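Local coordinates for glycosyl hydrolase family 62 protein (Coprinopsis cinerea, PDB 5B6T) that probably hydrolyses terminal alpha-L-arabinofuranosyl side chains of arabinoxylan, as an alpha-L-arabinofuranosidase of glycoside hydrolase family 62, at residues 162-167 against 179-185; 139-144 against 156-160. Residues are numbered along the deposited sequence.

Interaction 1 of 2, residues 162-167 against 179-185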
# COMPACT_ATOMS: atom_id res chain seq x y z
N GLY A 162 -0.27 -15.26 -7.08
CA GLY A 162 0.76 -15.06 -8.06
C GLY A 162 0.36 -14.28 -9.29
O GLY A 162 1.10 -14.29 -10.27
N HIS A 163 -0.78 -13.56 -9.25
CA HIS A 163 -1.18 -12.72 -10.37
C HIS A 163 -1.35 -11.30 -9.90
O HIS A 163 -1.89 -11.07 -8.83
CB HIS A 163 -2.49 -13.18 -10.99
CG HIS A 163 -2.49 -14.64 -11.33
ND1 HIS A 163 -3.12 -15.58 -10.55
CD2 HIS A 163 -1.91 -15.31 -12.35
CE1 HIS A 163 -2.87 -16.78 -11.04
NE2 HIS A 163 -2.16 -16.64 -12.15
N LEU A 164 -0.86 -10.37 -10.70
CA LEU A 164 -1.14 -8.95 -10.56
C LEU A 164 -2.02 -8.55 -11.73
O LEU A 164 -1.66 -8.74 -12.89
CB LEU A 164 0.16 -8.14 -10.63
CG LEU A 164 0.02 -6.61 -10.59
CD1 LEU A 164 -0.51 -6.11 -9.25
CD2 LEU A 164 1.36 -5.97 -10.89
N TYR A 165 -3.19 -8.02 -11.42
CA TYR A 165 -4.17 -7.62 -12.43
C TYR A 165 -4.20 -6.11 -12.62
O TYR A 165 -3.91 -5.34 -11.67
CB TYR A 165 -5.58 -8.06 -12.03
CG TYR A 165 -5.70 -9.54 -11.77
CD1 TYR A 165 -5.91 -10.41 -12.81
CD2 TYR A 165 -5.62 -10.05 -10.49
CE1 TYR A 165 -5.98 -11.77 -12.58
CE2 TYR A 165 -5.68 -11.43 -10.24
CZ TYR A 165 -5.87 -12.28 -11.30
OH TYR A 165 -5.99 -13.63 -11.08
N ARG A 166 -4.60 -5.70 -13.82
CA ARG A 166 -4.71 -4.28 -14.15
C ARG A 166 -5.91 -4.00 -15.08
O ARG A 166 -5.99 -4.60 -16.16
CB ARG A 166 -3.43 -3.80 -14.81
CG ARG A 166 -3.36 -2.30 -15.07
CD ARG A 166 -2.22 -1.85 -15.96
NE ARG A 166 -2.29 -2.47 -17.29
CZ ARG A 166 -3.08 -2.07 -18.27
NH1 ARG A 166 -3.88 -1.03 -18.12
NH2 ARG A 166 -3.07 -2.72 -19.42
N SER A 167 -6.82 -3.13 -14.63
CA SER A 167 -7.90 -2.58 -15.47
C SER A 167 -7.59 -1.14 -15.75
O SER A 167 -6.78 -0.49 -15.06
CB SER A 167 -9.26 -2.65 -14.76
OG SER A 167 -9.71 -3.99 -14.62
N ASN A 179 -12.35 -1.50 -17.14
CA ASN A 179 -12.58 -2.60 -18.05
C ASN A 179 -12.20 -3.93 -17.44
O ASN A 179 -11.84 -4.02 -16.25
CB ASN A 179 -11.88 -2.36 -19.39
CG ASN A 179 -10.38 -2.36 -19.30
OD1 ASN A 179 -9.78 -2.45 -18.22
ND2 ASN A 179 -9.74 -2.23 -20.46
N GLU A 180 -12.29 -5.00 -18.23
CA GLU A 180 -11.92 -6.30 -17.73
C GLU A 180 -10.41 -6.28 -17.46
O GLU A 180 -9.63 -5.84 -18.29
CB GLU A 180 -12.25 -7.40 -18.75
CG GLU A 180 -11.89 -8.82 -18.28
CD GLU A 180 -12.78 -9.40 -17.17
OE1 GLU A 180 -13.80 -8.72 -16.79
OE2 GLU A 180 -12.47 -10.56 -16.68
N PRO A 181 -9.97 -6.74 -16.27
CA PRO A 181 -8.52 -6.71 -16.06
C PRO A 181 -7.74 -7.62 -16.99
O PRO A 181 -8.25 -8.65 -17.44
CB PRO A 181 -8.35 -7.18 -14.61
CG PRO A 181 -9.71 -7.20 -14.02
CD PRO A 181 -10.68 -7.32 -15.12
N VAL A 182 -6.49 -7.24 -17.26
CA VAL A 182 -5.49 -8.15 -17.86
C VAL A 182 -4.55 -8.59 -16.74
O VAL A 182 -4.52 -7.99 -15.67
CB VAL A 182 -4.70 -7.51 -19.03
CG1 VAL A 182 -5.66 -7.13 -20.16
CG2 VAL A 182 -3.87 -6.32 -18.56
N ILE A 183 -3.81 -9.66 -16.96
CA ILE A 183 -2.76 -10.07 -16.03
C ILE A 183 -1.53 -9.24 -16.41
O ILE A 183 -0.94 -9.41 -17.50
CB ILE A 183 -2.49 -11.61 -16.07
CG1 ILE A 183 -3.70 -12.35 -15.47
CG2 ILE A 183 -1.23 -11.93 -15.29
CD1 ILE A 183 -3.78 -13.85 -15.70
N ALA A 184 -1.20 -8.27 -15.57
CA ALA A 184 -0.05 -7.42 -15.78
C ALA A 184 1.30 -8.12 -15.50
O ALA A 184 2.33 -7.78 -16.09
CB ALA A 184 -0.16 -6.19 -14.91
N MET A 185 1.28 -9.04 -14.54
CA MET A 185 2.46 -9.80 -14.17
C MET A 185 2.00 -11.06 -13.46
O MET A 185 0.95 -11.07 -12.78
CB MET A 185 3.39 -9.00 -13.23
CG MET A 185 4.71 -9.69 -13.00
SD MET A 185 5.79 -8.68 -11.96
CE MET A 185 6.42 -7.55 -13.16
O HOH W 1 -7.16 -4.06 -18.65
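Residues 162-167 and 179-185 meet mainly through their main chains, as antiparallel neighbours in a sheet. Arg166 and Val182 form a hydrogen-bonded pair and satisfy each other twice: Arg166 N donates to Val182 O (2.9 Å), and Val182 N donates to Arg166 O (2.9 Å). Water 1 bridges Arg166 O (2.8 Å) and Glu180 O (3.1 Å), though it has more acceptors in reach than protons to give. Further along, Leu164 N donates to Met185 O at 2.8 Å. Leu164 O accepts from Ala184 N (2.8 Å) and, weakly, from Met185 N (3.4 Å). Two residues thus face one, and the register slips by one between Leu164 and Tyr165. On the other edge of 163-167, the main chains of Tyr165 and Ser167 hydrogen-bond to Ser157 and Leu155 of strand 152-158.

Beyond the strand pairing, Ser167 OG donates to Asn179 O at 2.7 Å and is also hydrogen-bonded to Tyr125 OH. The other polar side chains find partners outside the pair. His163 ND1 and Tyr165 OH both hydrogen-bond to Asp159 OD2. Arg166 NH1 is hydrogen-bonded to Gln168 OE1 and His154 ND1, Asn179 OD1 takes Gln168 N, and Glu180 OE2 takes Ile131 N.

Apolar contacts line both faces. Tyr165 CE1 packs on Ile183 CG1 at 3.7 Å, and Tyr165 CB on Pro181 CB at 3.9 Å. On the face of Leu164 and Arg166, Leu164 CB meets Met185 CB at 4.2 Å. Met185 then extends to Leu210 and Trp235. This is a beta hairpin with a classic beta bulge, forming the outer two strands of a four-stranded blade in the five-bladed beta-propeller of family 62.

Interaction 2 of 2, residues 139-144 against 156-160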
# COMPACT_ATOMS: atom_id res chain seq x y z
N GLY A 139 -6.81 -18.20 -3.22
CA GLY A 139 -6.35 -16.89 -2.75
C GLY A 139 -7.49 -15.96 -2.32
O GLY A 139 -8.60 -16.37 -1.97
N HIS A 140 -7.18 -14.66 -2.36
CA HIS A 140 -8.05 -13.59 -1.89
C HIS A 140 -7.79 -12.38 -2.76
O HIS A 140 -6.65 -12.12 -3.09
CB HIS A 140 -7.69 -13.23 -0.45
CG HIS A 140 -7.84 -14.39 0.47
ND1 HIS A 140 -9.04 -14.70 1.06
CD2 HIS A 140 -6.95 -15.33 0.88
CE1 HIS A 140 -8.90 -15.81 1.77
NE2 HIS A 140 -7.63 -16.18 1.71
N TRP A 141 -8.85 -11.69 -3.16
CA TRP A 141 -8.76 -10.52 -4.00
C TRP A 141 -8.48 -9.29 -3.12
O TRP A 141 -9.37 -8.82 -2.38
CB TRP A 141 -10.04 -10.37 -4.78
CG TRP A 141 -10.02 -9.30 -5.80
CD1 TRP A 141 -8.94 -8.82 -6.48
CD2 TRP A 141 -11.15 -8.66 -6.36
NE1 TRP A 141 -9.33 -7.88 -7.39
CE2 TRP A 141 -10.69 -7.75 -7.33
CE3 TRP A 141 -12.53 -8.73 -6.11
CZ2 TRP A 141 -11.55 -6.93 -8.05
CZ3 TRP A 141 -13.37 -7.92 -6.82
CH2 TRP A 141 -12.89 -7.04 -7.79
N VAL A 142 -7.24 -8.78 -3.21
CA VAL A 142 -6.74 -7.83 -2.24
C VAL A 142 -5.88 -6.74 -2.87
O VAL A 142 -5.44 -6.86 -3.99
CB VAL A 142 -5.93 -8.54 -1.11
CG1 VAL A 142 -6.84 -9.50 -0.35
CG2 VAL A 142 -4.64 -9.21 -1.60
N ASP A 143 -5.70 -5.67 -2.09
CA ASP A 143 -4.64 -4.67 -2.30
C ASP A 143 -4.82 -3.88 -3.58
O ASP A 143 -4.05 -4.00 -4.55
CB ASP A 143 -3.25 -5.32 -2.15
CG ASP A 143 -3.07 -5.97 -0.80
OD1 ASP A 143 -3.79 -5.57 0.14
OD2 ASP A 143 -2.20 -6.85 -0.64
N MET A 144 -5.87 -3.08 -3.54
CA MET A 144 -6.35 -2.30 -4.68
C MET A 144 -5.55 -1.02 -4.78
O MET A 144 -5.43 -0.29 -3.78
CB MET A 144 -7.83 -1.97 -4.46
CG MET A 144 -8.68 -3.15 -4.04
SD MET A 144 -8.71 -4.46 -5.27
CE MET A 144 -9.54 -5.76 -4.34
N PHE A 156 -4.95 -1.58 -10.17
CA PHE A 156 -4.23 -2.81 -9.93
C PHE A 156 -4.80 -3.55 -8.73
O PHE A 156 -5.29 -2.95 -7.77
CB PHE A 156 -2.75 -2.53 -9.64
CG PHE A 156 -1.97 -2.02 -10.83
CD1 PHE A 156 -1.97 -0.66 -11.20
CD2 PHE A 156 -1.24 -2.91 -11.58
CE1 PHE A 156 -1.23 -0.23 -12.29
CE2 PHE A 156 -0.50 -2.47 -12.66
CZ PHE A 156 -0.50 -1.14 -13.01
N SER A 157 -4.66 -4.87 -8.73
CA SER A 157 -5.06 -5.71 -7.63
C SER A 157 -4.33 -7.06 -7.70
O SER A 157 -3.80 -7.45 -8.75
CB SER A 157 -6.60 -5.87 -7.63
OG SER A 157 -7.05 -6.64 -8.73
N SER A 158 -4.32 -7.76 -6.57
CA SER A 158 -3.68 -9.04 -6.41
C SER A 158 -4.65 -10.14 -6.00
O SER A 158 -5.75 -9.87 -5.56
CB SER A 158 -2.59 -8.92 -5.34
OG SER A 158 -1.59 -8.05 -5.77
N ASP A 159 -4.23 -11.41 -6.14
CA ASP A 159 -5.08 -12.50 -5.70
C ASP A 159 -4.45 -13.44 -4.68
O ASP A 159 -5.01 -14.50 -4.41
CB ASP A 159 -5.62 -13.30 -6.90
CG ASP A 159 -4.54 -13.92 -7.76
OD1 ASP A 159 -3.34 -13.85 -7.42
OD2 ASP A 159 -4.93 -14.55 -8.77
N ASP A 160 -3.30 -13.08 -4.12
CA ASP A 160 -2.55 -14.00 -3.25
C ASP A 160 -2.28 -15.34 -3.94
O ASP A 160 -2.09 -16.36 -3.26
CB ASP A 160 -3.32 -14.25 -1.94
CG ASP A 160 -3.26 -13.11 -0.97
OD1 ASP A 160 -2.35 -12.22 -1.14
OD2 ASP A 160 -4.08 -13.11 0.00
O HOH W 2 -1.67 -5.38 -5.13
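Four direct hydrogen bonds join residues 139-144 to 156-160. Trp141 NE1 donates to Ser157 OG at 2.9 Å, with the hydroxyl at the edge of the indole. Val142 and Ser158 are a hydrogen-bonded antiparallel pair: Val142 N to Ser158 O and Ser158 N to Val142 O, both 3.0 Å. Past the strand ends, His140 N donates to Asp159 O at 3.0 Å. Water 2 adds a bridge. It donates to Asp143 O (2.8 Å) and is hydrogen-bonded to Ser158 OG (2.7 Å).

CA-H...O contacts add to the backbone pairing: Met144 CA to Phe156 O at 3.3 Å, and Gly139 CA to Asp159 O at 3.2 Å. A side chain on Gly139 would collide with that carbonyl. Met144 SD touches Ser157 CB at 3.5 Å. Val142 CG2 lies 4.3 Å from Ser158 CB and 3.8 Å from Asp160 OD1. The end of the Phe156 side chain leads away, onto Leu164, Arg166 and Val199.

Asp143 OD1 is hydrogen-bonded to a glycerol, probably from the crystallisation liquor. The side chain of Asp160 is about 4 Å from a bound lead ion at the nearest atoms. Together they suggest that this beta hairpin, the inner two strands of a propeller blade, borders a pocket, consistent with an active site at the centre of such propellers.

How the interactions relate
Along the chain, both segments of interaction 2 come before those of interaction 1, so the two hairpins follow in series. Their centres are about 10 Å apart. Both belong to one antiparallel sheet, a single propeller blade ordered 142-148, 152-158, 163-170, 182-186. Strands 152-158 and 163-170 join them, with Tyr165 N 2.8 Å from Ser157 O, a probable hydrogen bond. Packing follows, as Arg166 CD lies 3.5 Å from Phe156 CZ. The centre of interaction 2 is about 12 Å from the centre of the chain, and the contact is buried. The centre of interaction 1 is about 17 Å from it, and that contact is partly buried. This is consistent with a blade that runs from near the propeller axis outward.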